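Probable TonB-dependent siderophore receptor PirA (Acinetobacter baumannii, PDB 5FR8) probably takes part in the first step of iron uptake by binding ferric siderophores, possibly including ferric enterobactin, at the outer membrane. Local coordinates at residues V637-T642 / A681-G686; I594-N599 / S625-D630; D48-P53 / Q692-V697. All coordinates share one frame; numbering follows the deposited sequence.

Interaction 1: V637-T642 / A681-G686; sequences VNFVFT and AGINVG. With C8E ((hydroxyethyloxy)tri(ethyloxy)octane), chain C.
Asn638 and Asn684 set two amides next to each other on the inner side of a barrel wall, side by side and pointing the same way. Their planes are 29° apart, and Asn638 OD1 lies 3.3 Å from Asn684 ND2. The other end of the Asn638 amide, ND2, donates a hydrogen bond to Asp628 OD1 of strand 621-630. Beneath the amides the two backbones form a hydrogen-bonded pair, with Asn684 N 2.9 Å from Asn638 O and Asn638 N 3.2 Å from Asn684 O. Val640 and Gly682 repeat the pattern, and Val640 N meets Gly682 O at 3.0 Å. Val640 lies on the same inner side as the amides and packs on Leu52 and Arg64. On the outer side, Ile683 CG2 meets the edge of the Phe639 ring, 3.5 Å from Phe639 CD1. Ala681 CB lies in the plane of the Phe641 ring at its edge, 4.0 Å from CD1, while detergent atom C20 sits over one face of that ring, offset toward its rim. With two amides among the residues facing the plug and Phe639, Phe641 and Ile683 on the outer side, this antiparallel pair is typical of the transmembrane beta-barrel of TonB-dependent receptors.

Interaction 2: I594-N599 / S625-D630; sequences IRWTNN and SIFDYD. With C8E ((hydroxyethyloxy)tri(ethyloxy)octane), chain C.
Arg595 and Asp628 form a hydrogen-bonded pair between adjacent antiparallel strands of the transmembrane barrel. Arg595 N donates to Asp628 O at 2.8 Å, and Asp628 N returns a nearly straight bond to Arg595 O (172° at the hydrogen). Thr597 and Ile626 repeat this exchange, so four backbone N-H groups and four carbonyls are satisfied between the strands. On the face that carries Arg595, Thr597, Ile626 and Asp628, the Arg595 side chain bends at chi3 (-50°), which turns NE out of line with the chain before it. NH1 is shared: it bonds to Gly592 O and makes a salt bridge to Asp630 OD2 at 3.3 Å, reaching that oxygen from above the carboxylate plane, 52° out of it. Asp628 OD1 accepts a hydrogen bond from Asn638 ND2; Arg595 NH2 is near the same oxygen, at 4.1 Å, but beyond salt-bridge range. Lys51 of the plug packs on both Asp628 and Asp630, and these acids probably offset the closeness of its amino group to the guanidinium. The opposite face of the sheet is largely apolar. Trp596 and Phe627 lie side by side and point the same way, their planes oblique, with Phe627 CD1 over one face of the indole, 3.4 Å from Trp596 CE2, and detergent atom C11 over the other. Farther along this face, Ser625 OG donates weakly to Asn598 OD1 at 2.9 Å. The other branch of that amide turns to the detergent, Asn598 ND2 giving a weak hydrogen bond to ether oxygen O12 at 3.4 Å.

Interaction 3: D48-P53 / Q692-V697; sequences DLEKLP and QISTRV
Arg696 reaches from barrel strand 693-700 to the end of plug helix 46-51 and the loop after it, where Glu50, Lys51 and Pro53 meet different parts of its side chain. CG is anti to the backbone N (chi1 -176°), and a bend at chi3 (-69°) turns NE toward the helix end. The guanidinium lies beside the last helical turn, with Lys51 over one of its faces: Lys51 CG is 3.7 Å from Arg696 NH2, and Lys51 CA also lies above the plane, toward the rim. Lys51 crosses the arginine obliquely and runs on in extended form beyond CG. Its amino group ends 6.1 Å from Arg696 NH2, measured from NZ, so the aliphatic part does the packing while the two positive charges stay apart. Glu50 crosses Arg696 at about a right angle. The carboxylate and guanidinium planes are 75° apart, and the salt bridge from Glu50 OE1 to Arg696 NH2 is long at 3.8 Å. Backbone carbonyl Glu50 O lies 3.2 Å from Arg696 NE, and a carbonyl at the C-terminal end of a helix would probably favour a cation there. Lower on the chain, the Pro53 ring also crosses the arginine at about a right angle, with its CD 3.8 Å from Arg696 CD. The stronger partner of the guanidinium is in the wall, where Arg696 NH2 forms a salt bridge with Asp636 OD1. A basic side chain held by the barrel and laid against the plug in this way belongs to the plug-barrel interface of TonB-dependent receptors.

Five consecutive barrel strands, 594-608, 621-630, 635-648, 674-687 and 693-700, carry the wall side of all three contacts. Interaction 2 closes before interaction 1 begins, and their centres are about 9 Å apart because strands 621-630 and 635-648 are neighbours; one detergent molecule touches both. Interaction 3 spans most of the sequence, since its plug segment comes early in the chain, and both other contacts fall between its two halves. Its centre is about 12 Å from that of interaction 1 and about 16 Å from that of interaction 2. Lys51, part of interaction 3, also touches residues of interactions 1 and 2, so the end of the plug helix packs against the wall they build.

Interaction 1: V637-T642 / A681-G686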
loop_
_atom_site.group_PDB
_atom_site.type_symbol
_atom_site.label_atom_id
_atom_site.label_comp_id
_atom_site.label_asym_id
_atom_site.label_seq_id
_atom_site.Cartn_x
_atom_site.Cartn_y
_atom_site.Cartn_z
ATOM N N VAL A 637 -30.850 7.264 -0.618
ATOM C CA VAL A 637 -30.571 6.092 0.200
ATOM C C VAL A 637 -29.517 5.283 -0.512
ATOM O O VAL A 637 -29.481 5.260 -1.738
ATOM C CB VAL A 637 -31.829 5.240 0.429
ATOM C CG1 VAL A 637 -32.502 4.938 -0.897
ATOM C CG2 VAL A 637 -31.520 3.951 1.190
ATOM N N ASN A 638 -28.655 4.622 0.252
ATOM C CA ASN A 638 -27.524 3.927 -0.329
ATOM C C ASN A 638 -27.228 2.619 0.397
ATOM O O ASN A 638 -27.250 2.587 1.618
ATOM C CB ASN A 638 -26.317 4.862 -0.279
ATOM C CG ASN A 638 -25.027 4.174 -0.657
ATOM O OD1 ASN A 638 -24.472 3.382 0.118
ATOM N ND2 ASN A 638 -24.541 4.465 -1.862
ATOM N N PHE A 639 -26.953 1.550 -0.353
ATOM C CA PHE A 639 -26.776 0.205 0.228
ATOM C C PHE A 639 -25.521 -0.451 -0.311
ATOM O O PHE A 639 -25.246 -0.356 -1.510
ATOM C CB PHE A 639 -27.976 -0.690 -0.122
ATOM C CG PHE A 639 -27.917 -2.086 0.462
ATOM C CD1 PHE A 639 -28.186 -2.305 1.806
ATOM C CD2 PHE A 639 -27.639 -3.180 -0.345
ATOM C CE1 PHE A 639 -28.165 -3.585 2.342
ATOM C CE2 PHE A 639 -27.619 -4.460 0.180
ATOM C CZ PHE A 639 -27.880 -4.664 1.529
ATOM N N VAL A 640 -24.776 -1.124 0.568
ATOM C CA VAL A 640 -23.499 -1.766 0.203
ATOM C C VAL A 640 -23.489 -3.174 0.780
ATOM O O VAL A 640 -24.005 -3.417 1.882
ATOM C CB VAL A 640 -22.254 -0.940 0.698
ATOM C CG1 VAL A 640 -22.187 -0.930 2.220
ATOM C CG2 VAL A 640 -20.933 -1.455 0.109
ATOM N N PHE A 641 -22.911 -4.106 0.032
ATOM C CA PHE A 641 -22.852 -5.512 0.466
ATOM C C PHE A 641 -21.596 -6.119 -0.114
ATOM O O PHE A 641 -21.235 -5.886 -1.269
ATOM C CB PHE A 641 -24.078 -6.285 -0.011
ATOM C CG PHE A 641 -24.083 -7.748 0.353
ATOM C CD1 PHE A 641 -24.480 -8.171 1.624
ATOM C CD2 PHE A 641 -23.774 -8.722 -0.600
ATOM C CE1 PHE A 641 -24.524 -9.522 1.947
ATOM C CE2 PHE A 641 -23.820 -10.078 -0.279
ATOM C CZ PHE A 641 -24.194 -10.476 0.996
ATOM N N THR A 642 -20.920 -6.883 0.711
ATOM C CA THR A 642 -19.681 -7.470 0.312
ATOM C C THR A 642 -19.675 -8.886 0.828
ATOM O O THR A 642 -20.132 -9.144 1.932
ATOM C CB THR A 642 -18.505 -6.690 0.898
ATOM O OG1 THR A 642 -18.426 -5.424 0.246
ATOM C CG2 THR A 642 -17.216 -7.437 0.686
ATOM N N ALA A 681 -22.859 -5.853 5.421
ATOM C CA ALA A 681 -23.664 -4.907 4.669
ATOM C C ALA A 681 -23.742 -3.554 5.369
ATOM O O ALA A 681 -23.429 -3.456 6.563
ATOM C CB ALA A 681 -25.044 -5.477 4.484
ATOM N N GLY A 682 -24.167 -2.517 4.640
ATOM C CA GLY A 682 -24.445 -1.213 5.258
ATOM C C GLY A 682 -25.525 -0.427 4.542
ATOM O O GLY A 682 -25.740 -0.626 3.351
ATOM N N ILE A 683 -26.213 0.458 5.267
ATOM C CA ILE A 683 -27.128 1.435 4.651
ATOM C C ILE A 683 -26.831 2.861 5.083
ATOM O O ILE A 683 -26.234 3.100 6.132
ATOM C CB ILE A 683 -28.613 1.189 4.989
ATOM C CG1 ILE A 683 -28.825 1.090 6.501
ATOM C CG2 ILE A 683 -29.140 -0.050 4.270
ATOM C CD1 ILE A 683 -30.284 1.225 6.902
ATOM N N ASN A 684 -27.240 3.798 4.236
ATOM C CA ASN A 684 -27.247 5.216 4.553
ATOM C C ASN A 684 -28.601 5.739 4.229
ATOM O O ASN A 684 -29.255 5.237 3.315
ATOM C CB ASN A 684 -26.320 6.003 3.631
ATOM C CG ASN A 684 -24.885 5.595 3.757
ATOM O OD1 ASN A 684 -24.374 5.433 4.848
ATOM N ND2 ASN A 684 -24.222 5.447 2.639
ATOM N N VAL A 685 -29.019 6.769 4.942
ATOM C CA VAL A 685 -29.978 7.700 4.370
ATOM C C VAL A 685 -29.255 9.047 4.323
ATOM O O VAL A 685 -28.601 9.454 5.285
ATOM C CB VAL A 685 -31.333 7.724 5.120
ATOM C CG1 VAL A 685 -31.139 7.960 6.605
ATOM C CG2 VAL A 685 -32.234 8.784 4.508
ATOM N N GLY A 686 -29.330 9.704 3.171
ATOM C CA GLY A 686 -28.483 10.845 2.890
ATOM C C GLY A 686 -29.327 12.025 2.521
ATOM O O GLY A 686 -29.733 12.160 1.379
HETATM C C1 C8E C . -20.537 -9.778 -14.166
HETATM C C2 C8E C . -20.045 -9.689 -12.712
HETATM C C3 C8E C . -20.988 -8.953 -11.733
HETATM C C4 C8E C . -21.035 -9.560 -10.314
HETATM C C5 C8E C . -22.339 -9.217 -9.556
HETATM C C6 C8E C . -23.573 -9.952 -10.104
HETATM C C7 C8E C . -24.791 -9.887 -9.176
HETATM C C8 C8E C . -26.065 -9.325 -9.851
HETATM O O9 C8E C . -26.861 -8.644 -8.842
HETATM C C10 C8E C . -27.626 -7.543 -9.383
HETATM C C11 C8E C . -28.527 -6.892 -8.313
HETATM O O12 C8E C . -27.823 -6.646 -7.082
HETATM C C13 C8E C . -28.711 -6.483 -5.934
HETATM C C14 C8E C . -27.949 -5.881 -4.733
HETATM O O15 C8E C . -28.675 -5.988 -3.494
HETATM C C16 C8E C . -28.413 -7.190 -2.714
HETATM C C17 C8E C . -29.707 -7.925 -2.237
HETATM O O18 C8E C . -29.368 -8.956 -1.286
HETATM C C19 C8E C . -28.975 -8.411 0.012
HETATM C C20 C8E C . -28.224 -9.390 0.953
HETATM O O21 C8E C . -28.402 -9.122 2.384
#

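Interaction 2: I594-N599 / S625-D630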
loop_
_atom_site.group_PDB
_atom_site.type_symbol
_atom_site.label_atom_id
_atom_site.label_comp_id
_atom_site.label_asym_id
_atom_site.label_seq_id
_atom_site.Cartn_x
_atom_site.Cartn_y
_atom_site.Cartn_z
ATOM N N ILE A 594 -32.475 4.994 -9.928
ATOM C CA ILE A 594 -31.999 3.752 -9.302
ATOM C C ILE A 594 -30.742 3.226 -10.013
ATOM O O ILE A 594 -30.738 3.100 -11.239
ATOM C CB ILE A 594 -33.043 2.598 -9.418
ATOM C CG1 ILE A 594 -34.387 2.926 -8.726
ATOM C CG2 ILE A 594 -32.438 1.313 -8.876
ATOM C CD1 ILE A 594 -34.384 2.764 -7.221
ATOM N N ARG A 595 -29.708 2.859 -9.254
ATOM C CA ARG A 595 -28.464 2.350 -9.847
ATOM C C ARG A 595 -27.752 1.299 -9.006
ATOM O O ARG A 595 -27.841 1.301 -7.772
ATOM C CB ARG A 595 -27.483 3.474 -10.060
ATOM C CG ARG A 595 -27.963 4.558 -10.996
ATOM C CD ARG A 595 -26.983 5.723 -10.990
ATOM N NE ARG A 595 -26.653 6.184 -9.638
ATOM C CZ ARG A 595 -27.478 6.868 -8.839
ATOM N NH1 ARG A 595 -28.720 7.164 -9.225
ATOM N NH2 ARG A 595 -27.054 7.268 -7.643
ATOM N N TRP A 596 -27.024 0.425 -9.704
ATOM C CA TRP A 596 -26.319 -0.704 -9.099
ATOM C C TRP A 596 -24.899 -0.831 -9.671
ATOM O O TRP A 596 -24.705 -0.953 -10.881
ATOM C CB TRP A 596 -27.082 -2.028 -9.356
ATOM C CG TRP A 596 -28.289 -2.304 -8.433
ATOM C CD1 TRP A 596 -28.254 -2.676 -7.107
ATOM C CD2 TRP A 596 -29.687 -2.257 -8.798
ATOM N NE1 TRP A 596 -29.540 -2.846 -6.630
ATOM C CE2 TRP A 596 -30.435 -2.594 -7.643
ATOM C CE3 TRP A 596 -30.374 -1.963 -9.986
ATOM C CZ2 TRP A 596 -31.839 -2.637 -7.644
ATOM C CZ3 TRP A 596 -31.782 -2.008 -9.985
ATOM C CH2 TRP A 596 -32.488 -2.343 -8.819
ATOM N N THR A 597 -23.905 -0.840 -8.793
ATOM C CA THR A 597 -22.538 -1.130 -9.213
ATOM C C THR A 597 -22.072 -2.379 -8.463
ATOM O O THR A 597 -21.981 -2.369 -7.237
ATOM C CB THR A 597 -21.574 0.054 -8.931
ATOM O OG1 THR A 597 -22.102 1.262 -9.482
ATOM C CG2 THR A 597 -20.181 -0.193 -9.535
ATOM N N ASN A 598 -21.815 -3.455 -9.212
ATOM C CA ASN A 598 -21.331 -4.727 -8.655
ATOM C C ASN A 598 -20.048 -5.219 -9.330
ATOM O O ASN A 598 -19.802 -4.989 -10.520
ATOM C CB ASN A 598 -22.374 -5.843 -8.808
ATOM C CG ASN A 598 -23.613 -5.634 -7.951
ATOM O OD1 ASN A 598 -23.713 -4.650 -7.209
ATOM N ND2 ASN A 598 -24.574 -6.567 -8.057
ATOM N N ASN A 599 -19.232 -5.919 -8.553
ATOM C CA ASN A 599 -18.113 -6.666 -9.102
ATOM C C ASN A 599 -17.870 -7.971 -8.341
ATOM O O ASN A 599 -18.388 -8.211 -7.232
ATOM C CB ASN A 599 -16.849 -5.824 -9.065
ATOM C CG ASN A 599 -16.343 -5.589 -7.660
ATOM O OD1 ASN A 599 -15.855 -6.514 -6.993
ATOM N ND2 ASN A 599 -16.441 -4.343 -7.197
ATOM N N SER A 625 -21.272 -5.264 -3.987
ATOM C CA SER A 625 -22.444 -4.617 -4.550
ATOM C C SER A 625 -22.657 -3.282 -3.908
ATOM O O SER A 625 -22.724 -3.187 -2.688
ATOM C CB SER A 625 -23.700 -5.449 -4.316
ATOM O OG SER A 625 -24.885 -4.698 -4.598
ATOM N N ILE A 626 -22.771 -2.254 -4.730
ATOM C CA ILE A 626 -23.248 -0.968 -4.253
ATOM C C ILE A 626 -24.589 -0.570 -4.934
ATOM O O ILE A 626 -24.767 -0.741 -6.146
ATOM C CB ILE A 626 -22.170 0.136 -4.415
ATOM C CG1 ILE A 626 -20.801 -0.343 -3.896
ATOM C CG2 ILE A 626 -22.591 1.372 -3.641
ATOM C CD1 ILE A 626 -19.838 -0.892 -4.946
ATOM N N PHE A 627 -25.516 -0.040 -4.132
ATOM C CA PHE A 627 -26.858 0.328 -4.588
ATOM C C PHE A 627 -27.165 1.785 -4.231
ATOM O O PHE A 627 -26.939 2.237 -3.100
ATOM C CB PHE A 627 -27.890 -0.606 -3.962
ATOM C CG PHE A 627 -29.321 -0.138 -4.056
ATOM C CD1 PHE A 627 -30.029 -0.248 -5.235
ATOM C CD2 PHE A 627 -29.980 0.345 -2.938
ATOM C CE1 PHE A 627 -31.362 0.142 -5.306
ATOM C CE2 PHE A 627 -31.300 0.741 -2.996
ATOM C CZ PHE A 627 -31.997 0.640 -4.184
ATOM N N ASP A 628 -27.689 2.510 -5.216
ATOM C CA ASP A 628 -28.055 3.886 -5.020
ATOM C C ASP A 628 -29.453 4.163 -5.535
ATOM O O ASP A 628 -29.843 3.701 -6.608
ATOM C CB ASP A 628 -27.046 4.790 -5.713
ATOM C CG ASP A 628 -25.986 5.277 -4.772
ATOM O OD1 ASP A 628 -26.315 5.998 -3.792
ATOM O OD2 ASP A 628 -24.816 4.930 -5.005
ATOM N N TYR A 629 -30.191 4.939 -4.748
ATOM C CA TYR A 629 -31.569 5.311 -5.056
ATOM C C TYR A 629 -31.777 6.759 -4.596
ATOM O O TYR A 629 -31.721 7.064 -3.393
ATOM C CB TYR A 629 -32.529 4.324 -4.363
ATOM C CG TYR A 629 -34.011 4.543 -4.573
ATOM C CD1 TYR A 629 -34.491 5.339 -5.611
ATOM C CD2 TYR A 629 -34.937 3.902 -3.754
ATOM C CE1 TYR A 629 -35.854 5.501 -5.805
ATOM C CE2 TYR A 629 -36.300 4.056 -3.939
ATOM C CZ TYR A 629 -36.755 4.850 -4.967
ATOM O OH TYR A 629 -38.112 5.010 -5.143
ATOM N N ASP A 630 -31.961 7.653 -5.563
ATOM C CA ASP A 630 -32.293 9.045 -5.267
ATOM C C ASP A 630 -33.814 9.162 -5.161
ATOM O O ASP A 630 -34.525 9.134 -6.176
ATOM C CB ASP A 630 -31.746 10.001 -6.348
ATOM C CG ASP A 630 -30.202 9.938 -6.502
ATOM O OD1 ASP A 630 -29.442 9.965 -5.512
ATOM O OD2 ASP A 630 -29.747 9.871 -7.649
HETATM C C1 C8E C . -20.537 -9.778 -14.166
HETATM C C2 C8E C . -20.045 -9.689 -12.712
HETATM C C3 C8E C . -20.988 -8.953 -11.733
HETATM C C4 C8E C . -21.035 -9.560 -10.314
HETATM C C5 C8E C . -22.339 -9.217 -9.556
HETATM C C6 C8E C . -23.573 -9.952 -10.104
HETATM C C7 C8E C . -24.791 -9.887 -9.176
HETATM C C8 C8E C . -26.065 -9.325 -9.851
HETATM O O9 C8E C . -26.861 -8.644 -8.842
HETATM C C10 C8E C . -27.626 -7.543 -9.383
HETATM C C11 C8E C . -28.527 -6.892 -8.313
HETATM O O12 C8E C . -27.823 -6.646 -7.082
HETATM C C13 C8E C . -28.711 -6.483 -5.934
HETATM C C14 C8E C . -27.949 -5.881 -4.733
HETATM O O15 C8E C . -28.675 -5.988 -3.494
HETATM C C16 C8E C . -28.413 -7.190 -2.714
HETATM C C17 C8E C . -29.707 -7.925 -2.237
HETATM O O18 C8E C . -29.368 -8.956 -1.286
HETATM C C19 C8E C . -28.975 -8.411 0.012
HETATM C C20 C8E C . -28.224 -9.390 0.953
HETATM O O21 C8E C . -28.402 -9.122 2.384
#

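Interaction 3: D48-P53 / Q692-V697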
loop_
_atom_site.group_PDB
_atom_site.type_symbol
_atom_site.label_atom_id
_atom_site.label_comp_id
_atom_site.label_asym_id
_atom_site.label_seq_id
_atom_site.Cartn_x
_atom_site.Cartn_y
_atom_site.Cartn_z
ATOM N N ASP A 48 -18.842 9.279 -5.209
ATOM C CA ASP A 48 -18.868 7.950 -4.595
ATOM C C ASP A 48 -18.473 8.069 -3.114
ATOM O O ASP A 48 -19.202 7.637 -2.217
ATOM C CB ASP A 48 -17.916 6.987 -5.327
ATOM C CG ASP A 48 -18.261 6.827 -6.813
ATOM O OD1 ASP A 48 -19.417 7.135 -7.218
ATOM O OD2 ASP A 48 -17.372 6.390 -7.586
ATOM N N LEU A 49 -17.322 8.688 -2.869
ATOM C CA LEU A 49 -16.799 8.852 -1.515
ATOM C C LEU A 49 -17.788 9.488 -0.559
ATOM O O LEU A 49 -17.768 9.189 0.633
ATOM C CB LEU A 49 -15.509 9.681 -1.532
ATOM C CG LEU A 49 -14.283 8.873 -1.973
ATOM C CD1 LEU A 49 -13.021 9.744 -2.008
ATOM C CD2 LEU A 49 -14.100 7.665 -1.060
ATOM N N GLU A 50 -18.631 10.378 -1.075
ATOM C CA GLU A 50 -19.593 11.053 -0.230
ATOM C C GLU A 50 -20.739 10.093 0.130
ATOM O O GLU A 50 -21.269 10.136 1.245
ATOM C CB GLU A 50 -20.105 12.325 -0.910
ATOM C CG GLU A 50 -21.015 13.199 -0.046
ATOM C CD GLU A 50 -22.487 13.136 -0.457
ATOM O OE1 GLU A 50 -22.882 12.239 -1.247
ATOM O OE2 GLU A 50 -23.256 14.002 0.014
ATOM N N LYS A 51 -21.092 9.204 -0.793
ATOM C CA LYS A 51 -22.230 8.319 -0.588
ATOM C C LYS A 51 -21.921 7.163 0.352
ATOM O O LYS A 51 -22.827 6.528 0.884
ATOM C CB LYS A 51 -22.738 7.797 -1.920
ATOM C CG LYS A 51 -23.780 8.715 -2.489
ATOM C CD LYS A 51 -23.944 8.556 -3.980
ATOM C CE LYS A 51 -24.849 9.667 -4.475
ATOM N NZ LYS A 51 -25.364 9.409 -5.848
ATOM N N LEU A 52 -20.637 6.916 0.578
ATOM C CA LEU A 52 -20.223 5.812 1.434
ATOM C C LEU A 52 -18.981 6.189 2.243
ATOM O O LEU A 52 -17.890 5.651 1.989
ATOM C CB LEU A 52 -19.960 4.573 0.572
ATOM C CG LEU A 52 -19.673 3.250 1.288
ATOM C CD1 LEU A 52 -20.587 3.029 2.485
ATOM C CD2 LEU A 52 -19.801 2.135 0.269
ATOM N N PRO A 53 -19.155 7.097 3.229
ATOM C CA PRO A 53 -18.105 7.725 4.041
ATOM C C PRO A 53 -17.065 6.748 4.533
ATOM O O PRO A 53 -17.391 5.658 4.958
ATOM C CB PRO A 53 -18.873 8.293 5.239
ATOM C CG PRO A 53 -20.244 8.543 4.730
ATOM C CD PRO A 53 -20.497 7.569 3.610
ATOM N N GLN A 692 -26.273 24.486 0.823
ATOM C CA GLN A 692 -25.056 24.656 1.625
ATOM C C GLN A 692 -24.787 23.455 2.515
ATOM O O GLN A 692 -23.634 23.067 2.701
ATOM C CB GLN A 692 -25.164 25.896 2.523
ATOM C CG GLN A 692 -24.853 27.215 1.831
ATOM C CD GLN A 692 -25.971 27.654 0.898
ATOM O OE1 GLN A 692 -27.108 27.167 0.975
ATOM N NE2 GLN A 692 -25.653 28.578 0.011
ATOM N N ILE A 693 -25.846 22.873 3.073
ATOM C CA ILE A 693 -25.682 21.842 4.091
ATOM C C ILE A 693 -26.118 20.459 3.637
ATOM O O ILE A 693 -27.244 20.255 3.210
ATOM C CB ILE A 693 -26.424 22.221 5.376
ATOM C CG1 ILE A 693 -25.793 23.494 5.958
ATOM C CG2 ILE A 693 -26.360 21.081 6.383
ATOM C CD1 ILE A 693 -26.724 24.299 6.831
ATOM N N SER A 694 -25.182 19.523 3.719
ATOM C CA SER A 694 -25.446 18.122 3.482
ATOM C C SER A 694 -25.334 17.406 4.803
ATOM O O SER A 694 -24.867 17.977 5.786
ATOM C CB SER A 694 -24.423 17.546 2.514
ATOM O OG SER A 694 -24.742 17.939 1.198
ATOM N N THR A 695 -25.792 16.158 4.824
ATOM C CA THR A 695 -25.634 15.283 5.975
ATOM C C THR A 695 -25.978 13.873 5.539
ATOM O O THR A 695 -26.729 13.682 4.588
ATOM C CB THR A 695 -26.526 15.686 7.170
ATOM O OG1 THR A 695 -26.367 14.725 8.215
ATOM C CG2 THR A 695 -27.998 15.770 6.771
ATOM N N ARG A 696 -25.407 12.899 6.236
ATOM C CA ARG A 696 -25.557 11.494 5.888
ATOM C C ARG A 696 -25.436 10.655 7.145
ATOM O O ARG A 696 -24.408 10.693 7.811
ATOM C CB ARG A 696 -24.488 11.057 4.880
ATOM C CG ARG A 696 -24.671 9.623 4.404
ATOM C CD ARG A 696 -23.890 9.293 3.140
ATOM N NE ARG A 696 -24.405 9.975 1.946
ATOM C CZ ARG A 696 -25.433 9.559 1.197
ATOM N NH1 ARG A 696 -26.082 8.436 1.498
ATOM N NH2 ARG A 696 -25.813 10.267 0.135
ATOM N N VAL A 697 -26.486 9.911 7.473
ATOM C CA VAL A 697 -26.459 9.029 8.623
ATOM C C VAL A 697 -26.591 7.600 8.118
ATOM O O VAL A 697 -27.327 7.335 7.158
ATOM C CB VAL A 697 -27.590 9.364 9.629
ATOM C CG1 VAL A 697 -27.469 8.518 10.885
ATOM C CG2 VAL A 697 -27.552 10.838 10.001
#